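Local coordinates for amidohydrolase 3 domain-containing protein (PDB 3IGH) that is of unknown function but probably is a metal-dependent hydrolase of carbon-nitrogen bonds other than peptide bonds, at residues A5-T10 with E38-I43; G29-A34 with F463-I468; V52-K57 with Y467-R472. All coordinates share one frame; numbering follows the deposited sequence.

In the fold
The three contacts lie on the same side of the chain's centre, 12 to 14 Å apart between centres, and belong to the small beta domain beside the TIM barrel of amidohydrolases. Contact 1 is local: strand 3-7 of a four-stranded sheet meets helix 37-47, which links strands 30-35 and 50-53, outermost in that sheet within this chain. It closes before contact 3 opens, while its segments alternate with those of contact 2. Contacts 2 and 3 share Ile468 and Tyr467, whose ring packs on Leu6. The C-terminal segment thus runs along the N-terminal sheet, bridging to residue 30 and packing on the 54-57 turn, and ties it to strand 58-68. Contacts 1 and 2 touch the second subunit.

Contact 1. Residues A5-T10 with E38-I43; sequences ALINGT and EVAKKI
Ile7 meets helix 37-47 through two branches that do different work. Its CG2 lies over the backbone step from Ala40 to Lys41, 4.0 Å from Lys41 N and 4.1 Å from Ala40 CB. The longer branch runs out to the aliphatic part of Lys41, where Ile7 CD1 and Lys41 CD touch at 3.8 Å and the two side chains cross obliquely. The first torsion of Ile7 puts CG1 between the backbone N and the carbonyl carbon (chi1 63°) and leaves CG2 beside the N, over the helix; chi2 (146°) then carries CD1 to Lys41.

Two residues back, Ala5 points to the same side, its CB 3.8 Å from Ala40 O and 4.4 Å from Ala40 CB. This is a helix packed on one face of the four-stranded sheet of the small beta domain. Residues 38-43 run roughly antiparallel to residues 5-7 (151°), the axes of these short segments 7.9 Å apart at closest, and only short side chains, Ala5 and Ala40, stand at the closest backbone pair. Leu6 points away from the helix, and its side chain touches Val52 and Leu24 on the neighbouring strands.

Lys41 starts with CG anti to its backbone N, then bends at chi3 and chi4. Its ammonium turns from the strand and makes a long salt bridge back along the helix, Lys41 NZ to Glu38 OE2 at 4.0 Å. Elsewhere on the helix, Val39 and Lys42 pack on Leu46 of the second subunit.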
# COMPACT_ATOMS: atom_id res chain seq x y z
N ALA A 5 11.41 -27.09 -2.83
CA ALA A 5 11.62 -27.85 -1.60
C ALA A 5 13.04 -27.64 -1.07
O ALA A 5 14.00 -27.60 -1.84
CB ALA A 5 11.33 -29.33 -1.81
N LEU A 6 13.14 -27.48 0.25
CA LEU A 6 14.41 -27.52 0.95
C LEU A 6 14.42 -28.84 1.69
O LEU A 6 13.60 -29.05 2.58
CB LEU A 6 14.52 -26.37 1.96
CG LEU A 6 14.48 -24.89 1.56
CD1 LEU A 6 14.85 -24.02 2.77
CD2 LEU A 6 15.41 -24.57 0.39
N ILE A 7 15.32 -29.74 1.30
CA ILE A 7 15.33 -31.12 1.81
C ILE A 7 16.72 -31.52 2.31
O ILE A 7 17.71 -30.85 2.01
CB ILE A 7 14.88 -32.15 0.72
CG1 ILE A 7 15.85 -32.15 -0.47
CG2 ILE A 7 13.43 -31.90 0.28
CD1 ILE A 7 16.03 -33.51 -1.11
N ASN A 8 16.77 -32.63 3.05
CA ASN A 8 18.02 -33.25 3.53
C ASN A 8 18.86 -32.28 4.36
O ASN A 8 20.04 -32.02 4.07
CB ASN A 8 18.81 -33.87 2.36
CG ASN A 8 19.99 -34.72 2.83
OD1 ASN A 8 19.85 -35.54 3.74
ND2 ASN A 8 21.14 -34.52 2.21
N GLY A 9 18.22 -31.72 5.37
CA GLY A 9 18.86 -30.76 6.26
C GLY A 9 18.11 -30.68 7.56
O GLY A 9 17.12 -31.38 7.76
N THR A 10 18.59 -29.82 8.45
CA THR A 10 17.95 -29.65 9.74
C THR A 10 17.36 -28.25 9.77
O THR A 10 18.08 -27.24 9.82
CB THR A 10 18.94 -29.87 10.89
OG1 THR A 10 19.40 -31.22 10.86
CG2 THR A 10 18.29 -29.59 12.24
N GLU A 38 11.35 -36.49 2.68
CA GLU A 38 10.86 -37.29 1.55
C GLU A 38 9.48 -36.84 1.06
O GLU A 38 9.22 -36.84 -0.15
CB GLU A 38 10.84 -38.79 1.89
CG GLU A 38 12.20 -39.48 1.76
CD GLU A 38 12.74 -39.46 0.33
OE1 GLU A 38 13.86 -38.93 0.13
OE2 GLU A 38 12.05 -39.95 -0.59
N VAL A 39 8.62 -36.46 2.00
CA VAL A 39 7.29 -35.93 1.68
C VAL A 39 7.40 -34.60 0.92
O VAL A 39 6.71 -34.39 -0.08
CB VAL A 39 6.43 -35.77 2.96
CG1 VAL A 39 5.04 -35.24 2.62
CG2 VAL A 39 6.32 -37.09 3.69
N ALA A 40 8.29 -33.73 1.40
CA ALA A 40 8.55 -32.43 0.76
C ALA A 40 9.00 -32.59 -0.69
O ALA A 40 8.49 -31.90 -1.57
CB ALA A 40 9.59 -31.64 1.57
N LYS A 41 9.95 -33.50 -0.92
CA LYS A 41 10.48 -33.78 -2.25
C LYS A 41 9.40 -34.34 -3.18
O LYS A 41 9.35 -34.00 -4.36
CB LYS A 41 11.68 -34.74 -2.16
CG LYS A 41 12.39 -35.04 -3.49
CD LYS A 41 13.79 -35.63 -3.30
CE LYS A 41 13.78 -37.05 -2.74
NZ LYS A 41 13.47 -38.08 -3.77
N LYS A 42 8.53 -35.18 -2.62
CA LYS A 42 7.44 -35.82 -3.36
C LYS A 42 6.42 -34.79 -3.85
O LYS A 42 5.98 -34.86 -5.00
CB LYS A 42 6.75 -36.86 -2.48
CG LYS A 42 5.80 -37.79 -3.23
CD LYS A 42 5.27 -38.91 -2.34
CE LYS A 42 6.33 -39.97 -2.05
NZ LYS A 42 5.79 -41.11 -1.26
N ILE A 43 6.06 -33.85 -2.97
CA ILE A 43 5.14 -32.76 -3.29
C ILE A 43 5.63 -31.97 -4.50
O ILE A 43 4.89 -31.76 -5.47
CB ILE A 43 4.90 -31.84 -2.05
CG1 ILE A 43 4.06 -32.57 -1.00
CG2 ILE A 43 4.19 -30.54 -2.44
CD1 ILE A 43 4.21 -32.00 0.41

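Contact 2. Residues G29-A34 with F463-I468; sequences GKVIYA and FKAEYI
A single beta bridge pairs Lys30 with Lys464, the non-hydrogen-bonded pair of an antiparallel pattern, their CA atoms 4.2 Å apart. The backbone bonds fall on their neighbours. Val31 N gives to Phe463 O at 2.9 Å, arriving nearly in line with the carbonyl (C=O...N 179°), whereas Ala465 N meets Gly29 O at 2.8 Å from above the carbonyl plane, 45° out of it. Each oxygen also has a CA-H...O contact: Lys464 CA lies 3.3 Å from Gly29 O, and Lys30 CA 3.4 Å from Phe463 O.

Beside the bridge, Val31 CG2 touches Ala465 CB at 4.0 Å. CG2, anti to the carbonyl carbon and beside the backbone N, is the methyl that reaches Ala465. A water lies between Gly29 O and Glu466 OE2, 2.8 Å from the carboxylate oxygen.

The pairing stops at Ala465, the centre of an inverse gamma turn that leads into strand 467-470, which pairs with strand 58-68. On the other segment, Ile32 and Tyr33 form a classic beta bulge opposite Val25 of strand 23-27. Tyr33 continues onto helix 37-47, Ala465 touches Ile26 of strand 23-27, and Lys30 packs on His28 of the second subunit.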
# COMPACT_ATOMS: atom_id res chain seq x y z
N GLY A 29 7.08 -17.41 -1.80
CA GLY A 29 7.59 -16.77 -0.60
C GLY A 29 6.94 -17.19 0.70
O GLY A 29 7.19 -16.58 1.73
N LYS A 30 6.10 -18.22 0.66
CA LYS A 30 5.46 -18.73 1.89
C LYS A 30 5.67 -20.23 2.08
O LYS A 30 5.67 -20.98 1.11
CB LYS A 30 3.96 -18.41 1.91
CG LYS A 30 3.66 -16.94 2.20
CD LYS A 30 2.28 -16.77 2.81
CE LYS A 30 2.07 -15.36 3.34
NZ LYS A 30 0.83 -15.26 4.16
N VAL A 31 5.86 -20.65 3.33
CA VAL A 31 5.96 -22.06 3.69
C VAL A 31 4.58 -22.72 3.57
O VAL A 31 3.60 -22.20 4.10
CB VAL A 31 6.51 -22.24 5.14
CG1 VAL A 31 6.45 -23.70 5.58
CG2 VAL A 31 7.95 -21.68 5.25
N ILE A 32 4.50 -23.83 2.86
CA ILE A 32 3.21 -24.55 2.74
C ILE A 32 3.22 -25.96 3.33
O ILE A 32 2.16 -26.53 3.63
CB ILE A 32 2.66 -24.52 1.30
CG1 ILE A 32 3.65 -25.15 0.32
CG2 ILE A 32 2.36 -23.09 0.89
CD1 ILE A 32 3.00 -25.60 -0.98
N TYR A 33 4.42 -26.51 3.49
CA TYR A 33 4.62 -27.75 4.21
C TYR A 33 5.93 -27.68 5.00
O TYR A 33 6.94 -27.19 4.50
CB TYR A 33 4.64 -28.95 3.24
CG TYR A 33 4.94 -30.27 3.91
CD1 TYR A 33 3.96 -30.95 4.64
CD2 TYR A 33 6.22 -30.84 3.84
CE1 TYR A 33 4.24 -32.16 5.27
CE2 TYR A 33 6.51 -32.04 4.47
CZ TYR A 33 5.52 -32.70 5.18
OH TYR A 33 5.81 -33.89 5.80
N ALA A 34 5.87 -28.14 6.25
CA ALA A 34 7.05 -28.31 7.09
C ALA A 34 6.95 -29.70 7.70
O ALA A 34 5.99 -29.98 8.43
CB ALA A 34 7.09 -27.26 8.20
N PHE A 463 3.50 -19.00 7.22
CA PHE A 463 4.52 -17.98 7.44
C PHE A 463 5.32 -17.70 6.16
O PHE A 463 5.47 -18.58 5.32
CB PHE A 463 5.46 -18.39 8.57
CG PHE A 463 4.88 -18.22 9.95
CD1 PHE A 463 4.09 -19.21 10.52
CD2 PHE A 463 5.14 -17.06 10.68
CE1 PHE A 463 3.56 -19.04 11.81
CE2 PHE A 463 4.61 -16.88 11.96
CZ PHE A 463 3.82 -17.87 12.53
N LYS A 464 5.81 -16.47 6.03
CA LYS A 464 6.74 -16.11 4.96
C LYS A 464 8.03 -16.93 5.12
O LYS A 464 8.51 -17.14 6.23
CB LYS A 464 7.08 -14.62 4.98
CG LYS A 464 5.94 -13.70 4.56
CD LYS A 464 6.44 -12.29 4.26
CE LYS A 464 5.31 -11.41 3.74
NZ LYS A 464 5.80 -10.13 3.14
N ALA A 465 8.57 -17.39 3.99
CA ALA A 465 9.80 -18.19 4.00
C ALA A 465 11.03 -17.29 4.04
O ALA A 465 11.79 -17.20 3.07
CB ALA A 465 9.84 -19.11 2.77
N GLU A 466 11.21 -16.62 5.17
CA GLU A 466 12.41 -15.82 5.42
C GLU A 466 13.30 -16.66 6.30
O GLU A 466 13.02 -16.85 7.48
CB GLU A 466 12.08 -14.49 6.12
CG GLU A 466 10.99 -13.67 5.45
CD GLU A 466 11.41 -13.05 4.13
OE1 GLU A 466 12.56 -13.26 3.69
OE2 GLU A 466 10.59 -12.34 3.54
N TYR A 467 14.37 -17.17 5.71
CA TYR A 467 15.23 -18.09 6.41
C TYR A 467 16.67 -17.81 6.09
O TYR A 467 16.98 -17.14 5.09
CB TYR A 467 14.85 -19.55 6.07
CG TYR A 467 14.99 -19.89 4.60
CD1 TYR A 467 16.22 -20.29 4.07
CD2 TYR A 467 13.90 -19.80 3.73
CE1 TYR A 467 16.36 -20.59 2.72
CE2 TYR A 467 14.03 -20.10 2.38
CZ TYR A 467 15.26 -20.49 1.88
OH TYR A 467 15.41 -20.79 0.54
N ILE A 468 17.56 -18.32 6.93
CA ILE A 468 18.99 -18.27 6.66
C ILE A 468 19.55 -19.68 6.73
O ILE A 468 19.05 -20.52 7.49
CB ILE A 468 19.75 -17.27 7.58
CG1 ILE A 468 19.50 -17.55 9.07
CG2 ILE A 468 19.34 -15.83 7.27
CD1 ILE A 468 20.14 -16.51 10.01
O HOH W 1 9.09 -13.91 1.74

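Contact 3. Residues V52-K57 with Y467-R472; sequences VDLKGK and YIILDR. With SO4 (sulfate ion), chain D; SO4 (sulfate ion), chain T.
The backbones approach most closely at Lys57 and Asp471, with 5.2 Å between their CA atoms, and their contact is made by packing, without hydrogen bonds between them. Residues 52-57 leave strand 50-53 through a type I' beta turn from Leu54 to Lys57, closed by Lys57 N to Leu54 O at 3.1 Å; Lys55 and Gly56 take the positive phi angles it needs. An Asx turn overlaps its start, Asp53 OD1 accepting from Lys55 N. The opposing segment is strand 467-470 followed by an irregular Asp471 and Arg472.

Lys57 spreads over the strand's end. Its CB lies 3.4 Å from Leu470 O, and its CD meets Ile469 CG2 at 3.8 Å. Bends at chi3 and chi4 (76°) then bring Lys57 NZ back to Leu54 O at 3.0 Å, on the face of that carbonyl opposite to the one used by Lys57 N, so one oxygen is gripped twice by one residue. Strand 467-470 pairs with strand 58-68, which the turn leads into; this places the packing, as in other amidohydrolases, probably at the junction of the small beta domain and the barrel. Beside it, Leu54 CD2 and Ile469 CD1 touch at 4.0 Å.

Asp471 runs side by side with Lys57, pointing the same way, though their charged atoms stay apart. A sulfate, probably from the crystallisation liquor, takes Asp471 N on O1 at 2.7 Å and lies at the edge of the Arg472 guanidinium, with Arg472 NH2 to O2 at 2.8 Å. A second sulfate accepts from Arg472 NH1, and His481 and His483 of the C-terminal histidine tag also bind sulfate.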
# COMPACT_ATOMS: atom_id res chain seq x y z
N VAL A 52 15.94 -28.31 -3.66
CA VAL A 52 17.22 -27.85 -3.12
C VAL A 52 17.72 -28.82 -2.05
O VAL A 52 17.08 -29.02 -1.02
CB VAL A 52 17.11 -26.42 -2.54
CG1 VAL A 52 18.42 -25.98 -1.88
CG2 VAL A 52 16.71 -25.43 -3.62
N ASP A 53 18.86 -29.44 -2.34
CA ASP A 53 19.53 -30.32 -1.40
C ASP A 53 20.32 -29.46 -0.42
O ASP A 53 21.24 -28.74 -0.82
CB ASP A 53 20.46 -31.28 -2.15
CG ASP A 53 20.96 -32.44 -1.29
OD1 ASP A 53 20.55 -32.57 -0.12
OD2 ASP A 53 21.77 -33.24 -1.81
N LEU A 54 19.95 -29.54 0.86
CA LEU A 54 20.64 -28.76 1.90
C LEU A 54 22.00 -29.35 2.26
O LEU A 54 22.85 -28.66 2.82
CB LEU A 54 19.78 -28.60 3.15
CG LEU A 54 18.60 -27.61 3.08
CD1 LEU A 54 17.75 -27.74 4.31
CD2 LEU A 54 19.09 -26.18 2.91
N LYS A 55 22.19 -30.64 1.93
CA LYS A 55 23.43 -31.39 2.20
C LYS A 55 23.84 -31.32 3.68
O LYS A 55 24.99 -31.02 4.00
CB LYS A 55 24.57 -30.94 1.28
CG LYS A 55 24.41 -31.34 -0.18
CD LYS A 55 25.69 -31.06 -0.96
CE LYS A 55 25.53 -31.33 -2.45
NZ LYS A 55 24.79 -30.24 -3.15
N GLY A 56 22.87 -31.57 4.56
CA GLY A 56 23.11 -31.56 6.00
C GLY A 56 23.15 -30.20 6.68
O GLY A 56 23.28 -30.14 7.91
N LYS A 57 23.05 -29.11 5.91
CA LYS A 57 23.10 -27.76 6.48
C LYS A 57 21.88 -27.41 7.34
O LYS A 57 20.86 -28.11 7.29
CB LYS A 57 23.30 -26.70 5.38
CG LYS A 57 24.70 -26.70 4.77
CD LYS A 57 24.80 -25.67 3.66
CE LYS A 57 25.78 -26.10 2.57
NZ LYS A 57 25.20 -27.15 1.67
N TYR A 467 14.37 -17.17 5.71
CA TYR A 467 15.23 -18.09 6.41
C TYR A 467 16.67 -17.81 6.09
O TYR A 467 16.98 -17.14 5.09
CB TYR A 467 14.85 -19.55 6.07
CG TYR A 467 14.99 -19.89 4.60
CD1 TYR A 467 16.22 -20.29 4.07
CD2 TYR A 467 13.90 -19.80 3.73
CE1 TYR A 467 16.36 -20.59 2.72
CE2 TYR A 467 14.03 -20.10 2.38
CZ TYR A 467 15.26 -20.49 1.88
OH TYR A 467 15.41 -20.79 0.54
N ILE A 468 17.56 -18.32 6.93
CA ILE A 468 18.99 -18.27 6.66
C ILE A 468 19.55 -19.68 6.73
O ILE A 468 19.05 -20.52 7.49
CB ILE A 468 19.75 -17.27 7.58
CG1 ILE A 468 19.50 -17.55 9.07
CG2 ILE A 468 19.34 -15.83 7.27
CD1 ILE A 468 20.14 -16.51 10.01
N ILE A 469 20.56 -19.95 5.92
CA ILE A 469 21.18 -21.27 5.85
C ILE A 469 22.52 -21.21 6.58
O ILE A 469 23.36 -20.35 6.29
CB ILE A 469 21.33 -21.77 4.38
CG1 ILE A 469 19.95 -21.84 3.71
CG2 ILE A 469 22.02 -23.14 4.33
CD1 ILE A 469 19.95 -22.36 2.27
N LEU A 470 22.71 -22.12 7.53
CA LEU A 470 23.94 -22.15 8.33
C LEU A 470 24.69 -23.47 8.17
O LEU A 470 24.09 -24.51 7.86
CB LEU A 470 23.62 -21.87 9.80
CG LEU A 470 22.80 -20.60 10.12
CD1 LEU A 470 22.42 -20.57 11.58
CD2 LEU A 470 23.54 -19.32 9.73
N ASP A 471 26.01 -23.43 8.36
CA ASP A 471 26.84 -24.64 8.30
C ASP A 471 26.67 -25.50 9.55
O ASP A 471 26.84 -26.71 9.51
CB ASP A 471 28.32 -24.29 8.13
CG ASP A 471 28.66 -23.88 6.70
OD1 ASP A 471 27.90 -24.23 5.77
OD2 ASP A 471 29.71 -23.21 6.52
N ARG A 472 26.34 -24.85 10.66
CA ARG A 472 26.25 -25.50 11.96
C ARG A 472 24.95 -25.17 12.70
O ARG A 472 24.27 -24.19 12.37
CB ARG A 472 27.44 -25.11 12.83
CG ARG A 472 28.79 -25.60 12.34
CD ARG A 472 29.91 -24.80 12.98
NE ARG A 472 29.86 -23.39 12.62
CZ ARG A 472 30.70 -22.46 13.06
NH1 ARG A 472 31.67 -22.79 13.90
NH2 ARG A 472 30.57 -21.20 12.67
S SO4 D . 27.78 -20.83 10.34
O1 SO4 D . 27.36 -21.14 8.98
O2 SO4 D . 29.17 -20.39 10.34
O3 SO4 D . 26.96 -19.74 10.86
O4 SO4 D . 27.60 -22.00 11.19
S SO4 T . 35.06 -21.60 14.35
O1 SO4 T . 34.57 -22.37 13.21
O2 SO4 T . 35.17 -20.19 13.97
O3 SO4 T . 34.12 -21.73 15.47
O4 SO4 T . 36.37 -22.10 14.76